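Local coordinates for tail spike protein gp49 (Pseudomonas phage LKA1, PDB 4RU4), which probably cleaves the O-specific polysaccharide of its Pseudomonas host as a trimeric tailspike lyase during virus entry, at residues 138-143 with 177-182; 119-124 with 196-201; 557-562 with 577-582. One frame throughout, in Å; residues are numbered along the deposited sequence.

Contact 1 of 3, residues 138-143 with 177-182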
loop_
_atom_site.group_PDB
_atom_site.type_symbol
_atom_site.label_atom_id
_atom_site.label_comp_id
_atom_site.label_asym_id
_atom_site.label_seq_id
_atom_site.Cartn_x
_atom_site.Cartn_y
_atom_site.Cartn_z
ATOM N N SER B 138 -44.473 0.548 2.986
ATOM C CA SER B 138 -45.354 0.747 1.834
ATOM C C SER B 138 -44.472 0.987 0.617
ATOM O O SER B 138 -43.248 1.057 0.762
ATOM C CB SER B 138 -46.304 1.930 2.068
ATOM O OG SER B 138 -45.602 3.162 2.131
ATOM N N THR B 139 -45.068 1.113 -0.567
ATOM C CA THR B 139 -44.274 1.162 -1.811
ATOM C C THR B 139 -43.211 2.270 -1.840
ATOM O O THR B 139 -43.564 3.442 -1.796
ATOM C CB THR B 139 -45.194 1.428 -3.035
ATOM O OG1 THR B 139 -46.193 0.412 -3.117
ATOM C CG2 THR B 139 -44.376 1.445 -4.322
ATOM N N PRO B 140 -41.908 1.909 -1.923
ATOM C CA PRO B 140 -40.872 2.950 -1.933
ATOM C C PRO B 140 -40.547 3.454 -3.328
ATOM O O PRO B 140 -40.497 2.657 -4.267
ATOM C CB PRO B 140 -39.649 2.225 -1.365
ATOM C CG PRO B 140 -39.837 0.803 -1.786
ATOM C CD PRO B 140 -41.333 0.563 -1.750
ATOM N N ASN B 141 -40.302 4.758 -3.460
ATOM C CA ASN B 141 -39.936 5.315 -4.756
ATOM C C ASN B 141 -38.434 5.137 -5.013
ATOM O O ASN B 141 -37.664 6.109 -4.991
ATOM C CB ASN B 141 -40.339 6.791 -4.868
ATOM C CG ASN B 141 -40.079 7.354 -6.251
ATOM O OD1 ASN B 141 -40.190 6.643 -7.239
ATOM N ND2 ASN B 141 -39.678 8.625 -6.323
ATOM N N LEU B 142 -38.038 3.882 -5.251
ATOM C CA LEU B 142 -36.632 3.504 -5.427
ATOM C C LEU B 142 -36.467 2.554 -6.615
ATOM O O LEU B 142 -37.335 1.716 -6.852
ATOM C CB LEU B 142 -36.120 2.812 -4.158
ATOM C CG LEU B 142 -36.036 3.672 -2.897
ATOM C CD1 LEU B 142 -35.716 2.803 -1.696
ATOM C CD2 LEU B 142 -34.952 4.746 -3.081
ATOM N N VAL B 143 -35.372 2.704 -7.359
ATOM C CA VAL B 143 -34.949 1.719 -8.361
ATOM C C VAL B 143 -33.472 1.379 -8.159
ATOM O O VAL B 143 -32.767 2.057 -7.387
ATOM C CB VAL B 143 -35.147 2.214 -9.827
ATOM C CG1 VAL B 143 -36.618 2.415 -10.142
ATOM C CG2 VAL B 143 -34.346 3.498 -10.102
ATOM N N SER B 177 -38.658 -5.331 -5.125
ATOM C CA SER B 177 -39.759 -6.205 -5.475
ATOM C C SER B 177 -40.848 -5.955 -4.461
ATOM O O SER B 177 -40.677 -6.279 -3.292
ATOM C CB SER B 177 -39.323 -7.666 -5.404
ATOM O OG SER B 177 -40.386 -8.502 -5.832
ATOM N N GLY B 178 -41.955 -5.365 -4.891
ATOM C CA GLY B 178 -43.000 -4.974 -3.960
ATOM C C GLY B 178 -42.442 -3.994 -2.940
ATOM O O GLY B 178 -41.820 -3.002 -3.311
ATOM N N ASN B 179 -42.633 -4.281 -1.660
ATOM C CA ASN B 179 -42.106 -3.413 -0.611
ATOM C C ASN B 179 -40.698 -3.774 -0.147
ATOM O O ASN B 179 -40.139 -3.129 0.741
ATOM C CB ASN B 179 -43.051 -3.398 0.584
ATOM C CG ASN B 179 -44.317 -2.670 0.282
ATOM O OD1 ASN B 179 -44.383 -1.923 -0.692
ATOM N ND2 ASN B 179 -45.337 -2.871 1.107
ATOM N N THR B 180 -40.137 -4.807 -0.757
ATOM C CA THR B 180 -38.833 -5.313 -0.366
ATOM C C THR B 180 -37.723 -4.731 -1.226
ATOM O O THR B 180 -37.738 -4.872 -2.450
ATOM C CB THR B 180 -38.791 -6.828 -0.518
ATOM O OG1 THR B 180 -39.827 -7.406 0.286
ATOM C CG2 THR B 180 -37.429 -7.370 -0.081
ATOM N N VAL B 181 -36.748 -4.110 -0.576
ATOM C CA VAL B 181 -35.612 -3.521 -1.270
ATOM C C VAL B 181 -34.303 -4.228 -0.867
ATOM O O VAL B 181 -33.913 -4.266 0.309
ATOM C CB VAL B 181 -35.538 -2.017 -0.970
ATOM C CG1 VAL B 181 -34.267 -1.396 -1.561
ATOM C CG2 VAL B 181 -36.797 -1.323 -1.491
ATOM N N THR B 182 -33.629 -4.819 -1.840
ATOM C CA THR B 182 -32.355 -5.446 -1.543
ATOM C C THR B 182 -31.250 -4.427 -1.836
ATOM O O THR B 182 -31.431 -3.517 -2.638
ATOM C CB THR B 182 -32.129 -6.772 -2.336
ATOM O OG1 THR B 182 -32.309 -6.553 -3.747
ATOM C CG2 THR B 182 -33.107 -7.882 -1.859
#

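Contact 2 of 3, residues 119-124 with 196-201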
loop_
_atom_site.group_PDB
_atom_site.type_symbol
_atom_site.label_atom_id
_atom_site.label_comp_id
_atom_site.label_asym_id
_atom_site.label_seq_id
_atom_site.Cartn_x
_atom_site.Cartn_y
_atom_site.Cartn_z
ATOM N N VAL B 119 -35.189 13.134 0.836
ATOM C CA VAL B 119 -36.627 13.057 0.639
ATOM C C VAL B 119 -37.142 11.834 1.367
ATOM O O VAL B 119 -36.657 10.717 1.135
ATOM C CB VAL B 119 -36.968 12.953 -0.875
ATOM C CG1 VAL B 119 -38.483 12.836 -1.084
ATOM C CG2 VAL B 119 -36.415 14.171 -1.626
ATOM N N ALA B 120 -38.116 12.043 2.251
ATOM C CA ALA B 120 -38.628 10.991 3.125
ATOM C C ALA B 120 -39.093 9.787 2.319
ATOM O O ALA B 120 -39.772 9.953 1.322
ATOM C CB ALA B 120 -39.793 11.521 4.001
ATOM N N LEU B 121 -38.708 8.595 2.769
ATOM C CA LEU B 121 -39.186 7.321 2.220
ATOM C C LEU B 121 -40.079 6.707 3.289
ATOM O O LEU B 121 -40.035 7.148 4.436
ATOM C CB LEU B 121 -37.994 6.383 1.948
ATOM C CG LEU B 121 -37.159 6.670 0.691
ATOM C CD1 LEU B 121 -35.767 5.995 0.765
ATOM C CD2 LEU B 121 -37.922 6.205 -0.554
ATOM N N PRO B 122 -40.868 5.672 2.943
ATOM C CA PRO B 122 -41.602 5.015 4.038
ATOM C C PRO B 122 -40.659 4.403 5.095
ATOM O O PRO B 122 -39.458 4.192 4.836
ATOM C CB PRO B 122 -42.384 3.901 3.322
ATOM C CG PRO B 122 -42.431 4.298 1.866
ATOM C CD PRO B 122 -41.109 5.016 1.640
ATOM N N ASN B 123 -41.210 4.132 6.279
ATOM C CA ASN B 123 -40.478 3.461 7.349
ATOM C C ASN B 123 -40.161 2.008 7.010
ATOM O O ASN B 123 -40.724 1.434 6.074
ATOM C CB ASN B 123 -41.267 3.542 8.667
ATOM C CG ASN B 123 -41.399 4.975 9.176
ATOM O OD1 ASN B 123 -40.500 5.806 8.976
ATOM N ND2 ASN B 123 -42.533 5.282 9.812
ATOM N N ILE B 124 -39.259 1.409 7.786
ATOM C CA ILE B 124 -38.849 0.034 7.553
ATOM C C ILE B 124 -39.030 -0.836 8.808
ATOM O O ILE B 124 -39.078 -0.308 9.922
ATOM C CB ILE B 124 -37.364 -0.033 7.091
ATOM C CG1 ILE B 124 -36.418 0.493 8.183
ATOM C CG2 ILE B 124 -37.159 0.774 5.790
ATOM C CD1 ILE B 124 -34.906 0.166 7.895
ATOM N N VAL B 196 -35.888 4.610 13.358
ATOM C CA VAL B 196 -35.166 5.222 12.237
ATOM C C VAL B 196 -36.116 5.884 11.238
ATOM O O VAL B 196 -37.267 5.456 11.080
ATOM C CB VAL B 196 -34.223 4.213 11.509
ATOM C CG1 VAL B 196 -32.970 3.918 12.355
ATOM C CG2 VAL B 196 -34.945 2.897 11.196
ATOM N N ALA B 197 -35.634 6.948 10.599
ATOM C CA ALA B 197 -36.319 7.584 9.487
ATOM C C ALA B 197 -35.434 7.372 8.263
ATOM O O ALA B 197 -34.208 7.455 8.362
ATOM C CB ALA B 197 -36.478 9.076 9.741
ATOM N N ILE B 198 -36.063 7.100 7.123
ATOM C CA ILE B 198 -35.352 6.736 5.902
ATOM C C ILE B 198 -35.548 7.861 4.877
ATOM O O ILE B 198 -36.640 8.425 4.761
ATOM C CB ILE B 198 -35.887 5.390 5.302
ATOM C CG1 ILE B 198 -36.242 4.388 6.408
ATOM C CG2 ILE B 198 -34.880 4.776 4.280
ATOM C CD1 ILE B 198 -35.053 4.073 7.409
ATOM N N TYR B 199 -34.490 8.175 4.134
ATOM C CA TYR B 199 -34.480 9.293 3.207
ATOM C C TYR B 199 -33.753 8.902 1.953
ATOM O O TYR B 199 -32.629 8.388 2.023
ATOM C CB TYR B 199 -33.682 10.454 3.815
ATOM C CG TYR B 199 -34.318 11.021 5.060
ATOM C CD1 TYR B 199 -35.339 11.967 4.964
ATOM C CD2 TYR B 199 -33.910 10.610 6.322
ATOM C CE1 TYR B 199 -35.928 12.496 6.088
ATOM C CE2 TYR B 199 -34.499 11.136 7.468
ATOM C CZ TYR B 199 -35.510 12.079 7.339
ATOM O OH TYR B 199 -36.094 12.613 8.460
ATOM N N LYS B 200 -34.364 9.214 0.813
ATOM C CA LYS B 200 -33.740 9.049 -0.480
ATOM C C LYS B 200 -32.802 10.224 -0.709
ATOM O O LYS B 200 -33.143 11.378 -0.399
ATOM C CB LYS B 200 -34.805 9.060 -1.585
ATOM C CG LYS B 200 -34.260 8.690 -2.970
ATOM C CD LYS B 200 -35.424 8.541 -3.963
ATOM C CE LYS B 200 -34.947 8.319 -5.390
ATOM N NZ LYS B 200 -36.126 8.190 -6.331
ATOM N N VAL B 201 -31.629 9.958 -1.275
ATOM C CA VAL B 201 -30.742 11.068 -1.597
ATOM C C VAL B 201 -30.975 11.468 -3.043
ATOM O O VAL B 201 -30.679 10.705 -3.962
ATOM C CB VAL B 201 -29.265 10.724 -1.340
ATOM C CG1 VAL B 201 -28.390 11.922 -1.651
ATOM C CG2 VAL B 201 -29.089 10.289 0.100
HETATM O O HOH W 1 -39.064 7.007 6.975
HETATM O O HOH W 2 -38.388 3.055 9.988
#

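Contact 3 of 3, residues 557-562 with 577-582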
loop_
_atom_site.group_PDB
_atom_site.type_symbol
_atom_site.label_atom_id
_atom_site.label_comp_id
_atom_site.label_asym_id
_atom_site.label_seq_id
_atom_site.Cartn_x
_atom_site.Cartn_y
_atom_site.Cartn_z
ATOM N N GLY B 557 33.987 -34.784 37.173
ATOM C CA GLY B 557 34.570 -35.749 38.086
ATOM C C GLY B 557 33.586 -36.871 38.399
ATOM O O GLY B 557 33.552 -37.905 37.710
ATOM N N ASN B 558 32.762 -36.656 39.422
ATOM C CA ASN B 558 31.868 -37.697 39.927
ATOM C C ASN B 558 30.365 -37.507 39.665
ATOM O O ASN B 558 29.576 -38.410 39.957
ATOM C CB ASN B 558 32.070 -37.832 41.442
ATOM C CG ASN B 558 31.667 -36.573 42.192
ATOM O OD1 ASN B 558 31.640 -35.482 41.618
ATOM N ND2 ASN B 558 31.375 -36.710 43.491
ATOM N N ARG B 559 29.966 -36.327 39.181
ATOM C CA ARG B 559 28.544 -35.968 39.012
ATOM C C ARG B 559 28.361 -35.106 37.767
ATOM O O ARG B 559 29.251 -34.320 37.407
ATOM C CB ARG B 559 28.007 -35.171 40.216
ATOM C CG ARG B 559 27.956 -35.944 41.564
ATOM C CD ARG B 559 26.849 -37.002 41.541
ATOM N NE ARG B 559 26.683 -37.715 42.813
ATOM C CZ ARG B 559 27.462 -38.713 43.238
ATOM N NH1 ARG B 559 28.488 -39.137 42.507
ATOM N NH2 ARG B 559 27.215 -39.284 44.409
ATOM N N VAL B 560 27.204 -35.244 37.132
ATOM C CA VAL B 560 26.807 -34.366 36.029
ATOM C C VAL B 560 26.344 -33.011 36.569
ATOM O O VAL B 560 26.760 -31.960 36.091
ATOM C CB VAL B 560 25.647 -34.960 35.228
ATOM C CG1 VAL B 560 25.307 -34.035 34.047
ATOM C CG2 VAL B 560 26.019 -36.322 34.723
ATOM N N GLY B 561 25.477 -33.061 37.573
ATOM C CA GLY B 561 24.859 -31.875 38.109
ATOM C C GLY B 561 23.526 -31.579 37.448
ATOM O O GLY B 561 23.331 -31.825 36.251
ATOM N N VAL B 562 22.608 -31.041 38.243
ATOM C CA VAL B 562 21.270 -30.698 37.791
ATOM C C VAL B 562 21.171 -29.188 37.663
ATOM O O VAL B 562 21.329 -28.456 38.643
ATOM C CB VAL B 562 20.202 -31.231 38.807
ATOM C CG1 VAL B 562 18.785 -30.908 38.338
ATOM C CG2 VAL B 562 20.372 -32.744 39.015
ATOM N N LEU B 577 24.043 -25.128 39.151
ATOM C CA LEU B 577 24.323 -26.522 38.825
ATOM C C LEU B 577 24.589 -27.245 40.151
ATOM O O LEU B 577 25.538 -26.891 40.850
ATOM C CB LEU B 577 25.555 -26.620 37.917
ATOM C CG LEU B 577 25.931 -28.039 37.458
ATOM C CD1 LEU B 577 24.878 -28.572 36.493
ATOM C CD2 LEU B 577 27.336 -28.085 36.825
ATOM N N PHE B 578 23.739 -28.218 40.501
ATOM C CA PHE B 578 23.723 -28.815 41.854
ATOM C C PHE B 578 23.774 -30.332 41.702
ATOM O O PHE B 578 22.995 -30.896 40.937
ATOM C CB PHE B 578 22.407 -28.489 42.589
ATOM C CG PHE B 578 22.301 -27.082 43.118
ATOM C CD1 PHE B 578 22.124 -26.008 42.262
ATOM C CD2 PHE B 578 22.329 -26.849 44.498
ATOM C CE1 PHE B 578 21.992 -24.705 42.752
ATOM C CE2 PHE B 578 22.210 -25.563 44.997
ATOM C CZ PHE B 578 22.047 -24.479 44.119
ATOM N N THR B 579 24.659 -31.018 42.420
ATOM C CA THR B 579 24.649 -32.482 42.322
ATOM C C THR B 579 23.306 -32.918 42.911
ATOM O O THR B 579 22.807 -32.270 43.855
ATOM C CB THR B 579 25.822 -33.138 43.079
ATOM O OG1 THR B 579 25.684 -32.926 44.497
ATOM C CG2 THR B 579 27.165 -32.562 42.593
ATOM N N ASP B 580 22.677 -33.957 42.359
ATOM C CA ASP B 580 21.304 -34.239 42.817
ATOM C C ASP B 580 21.295 -34.623 44.307
ATOM O O ASP B 580 20.389 -34.226 45.054
ATOM C CB ASP B 580 20.632 -35.330 41.980
ATOM C CG ASP B 580 19.120 -35.404 42.216
ATOM O OD1 ASP B 580 18.445 -34.336 42.344
ATOM O OD2 ASP B 580 18.602 -36.539 42.274
ATOM N N ASP B 581 22.325 -35.359 44.732
ATOM C CA ASP B 581 22.352 -35.909 46.086
ATOM C C ASP B 581 23.159 -35.108 47.117
ATOM O O ASP B 581 23.275 -35.521 48.279
ATOM C CB ASP B 581 22.756 -37.405 46.068
ATOM C CG ASP B 581 24.231 -37.620 45.758
ATOM O OD1 ASP B 581 24.957 -36.651 45.449
ATOM O OD2 ASP B 581 24.662 -38.782 45.796
ATOM N N GLY B 582 23.731 -33.985 46.690
ATOM C CA GLY B 582 24.434 -33.086 47.602
ATOM C C GLY B 582 25.855 -33.499 47.921
ATOM O O GLY B 582 26.529 -32.907 48.781
HETATM O O HOH W 3 23.605 -37.112 42.657
#

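Contact 1 of 3, residues 138-143 with 177-182
The carboxamide oxygen OD1 of Asn179 lies 3.1 Å from the backbone N of Thr139, yet the angle is too poor for a hydrogen bond. The same oxygen is 3.2 Å from the carbonyl carbon C of Ser138 and sits over the face of the peptide that joins Ser138 to Thr139, so Thr139 N-H does not point at it. CG of Asn179 stands anti to its carbonyl carbon (chi1 -70°), and the amide group reaches across to segment 138-143. Its nitrogen ND2 comes within 3.7 Å of Ser138 CA. The side chain of Thr139 runs roughly perpendicular to that of Asn179, with OG1 of Thr139 3.8 Å from OD1 of Asn179.

Beyond this polar end the contact turns apolar. The side chains of Pro140 and Val181 lie alongside each other, pointing opposite ways, and ring atom CG of Pro140 approaches methyl CG2 of Val181 to 3.7 Å. Leu142 CD1 adds a looser approach to that same CG2. Val181 therefore presents one methyl to two partners, while Phe136 and Val173 also pack on its side chain. The case illustrates how a loop can lie on a hairpin with no hydrogen bond passing between the two segments; across them only packing is found, and the hairpin makes its own bonds. Thr180 N donates to Ser177 O at 3.0 Å, and Ser177 N returns a bond to Thr180 O at 2.9 Å. Gly178, with its positive phi of 59°, takes the second place of the turn, and Asn179 follows it. Asn179 also bonds through its backbone to Phe136, beside strand 133-135. The whole is a tight two-residue beta hairpin with a type II' turn, joining strands 168-177 and 180-183 in the Ig-like domain of the tailspike.

Contact 2 of 3, residues 119-124 with 196-201
A chi1 of 63° sets CG1 of Ile124 between its backbone N and carbonyl carbon, whereas CG1 of Ile198 is anti to its carbonyl carbon (chi1 -38°), and the two side chains cross at about a right angle. Ile124 CG2 is 3.8 Å from Ile198 CG1, and CD1 of Ile198 approaches both CG1 and CD1 of Ile124. Leu121 lies farther along Ile198: its CD1 meets Ile198 CG2, but comes closer to the backbone of the facing strand, 3.5 Å from Lys200 N. Phe148 of strand 147-151 covers Leu121 and Ile198 as well.

Strand pairing begins beside this apolar patch. Val119 and Lys200 form an antiparallel hydrogen-bonded pair, with Lys200 N to Val119 O at 2.8 Å and Val119 N to Lys200 O at 3.0 Å. Ala120 and Tyr199 follow as a non-hydrogen-bonded pair, and Leu121 N then donates to Ile198 O at 2.9 Å. Strand 113-120 also pairs in parallel with 82-86 and 221-226, consistent with its linking the Ig-like part to the parallel strands of the beta-helix. Extended throughout beyond CG, Lys200 carries NZ away from strand 113-120 to Asn141 O.

Beyond Leu121 the two segments draw apart, and water bridges them. One water accepts from Ile198 N and donates to Leu121 O and to Asn123 OD1, the last two each at 2.7 Å. A second joins Ile124 N, 2.9 Å away, to Val196 O. The first water thus spends its protons on the backbone O of Leu121 and the carboxamide OD1 of Asn123 while satisfying a backbone N-H, consistent with a well-ordered water: where the ladder opens, hydration carries the polar pairing and the buried Ile124 and Ile198 pack beside it.

Contact 3 of 3, residues 557-562 with 577-582
Val562 and Phe578 form an antiparallel hydrogen-bonded pair, Val562 N donating to Phe578 O at 2.7 Å and Phe578 N to Val562 O at 3.1 Å. Just before it, Gly561 takes a positive phi of 93°, and a CB there would run into CG of Leu577; CD1 of Leu577 lies 3.4 Å from Gly561 C. Farther from the pair, beyond Gly561, the side chain of Arg559 crosses that of Thr579 at about a right angle, laying its CG 3.6 Å from methyl CG2 of Thr579. This pairing opens the hairpin of strands 562-568 and 572-578 in the C-terminal Ig-like domain, where 562-568 is, within this chain, an outer strand of a three-stranded antiparallel sheet.

Arg559 bends at chi2 (-71°) and ends in a salt bridge to Asp581. NH2 meets OD2 of Asp581 on its syn side at 2.9 Å; NE reaches OD1 only weakly, at 3.3 Å, and the guanidinium and carboxylate planes are turned 49° against each other. NH1 turns back to Asn558 O at 2.9 Å; together with the bridge to Asp581 this limits the rotation of the guanidinium. Asp581 OD1 has a second partner in Thr583 OG1, and a water accepts from Asp581 N and, weakly, from Arg559 NE. Next door, Asp580 faces the trimer: its OD1 takes a bond from Gly561 N of the second subunit, and its OD2 one from Asp580 N of that subunit.

In the fold
Contacts 1 and 2 belong to one Ig-like domain, their centres 12 Å apart, and contact 1 is nested in the loop that contact 2 closes. They touch directly: Leu142 CD2 packs 3.9 Å from Lys200 CD, and Ser138 OG packs 3.4 Å from Pro122 CG. Contact 3 comes later in the chain, in the C-terminal Ig-like domain, its centre about 85 Å from that of contact 1 and 83 Å from that of contact 2. All three lie away from the calcium site at Gly368 and Asp394. Of the three, contact 3 alone touches other subunits, and a different bound calcium ion sits about 6 Å from the Val562 side chain.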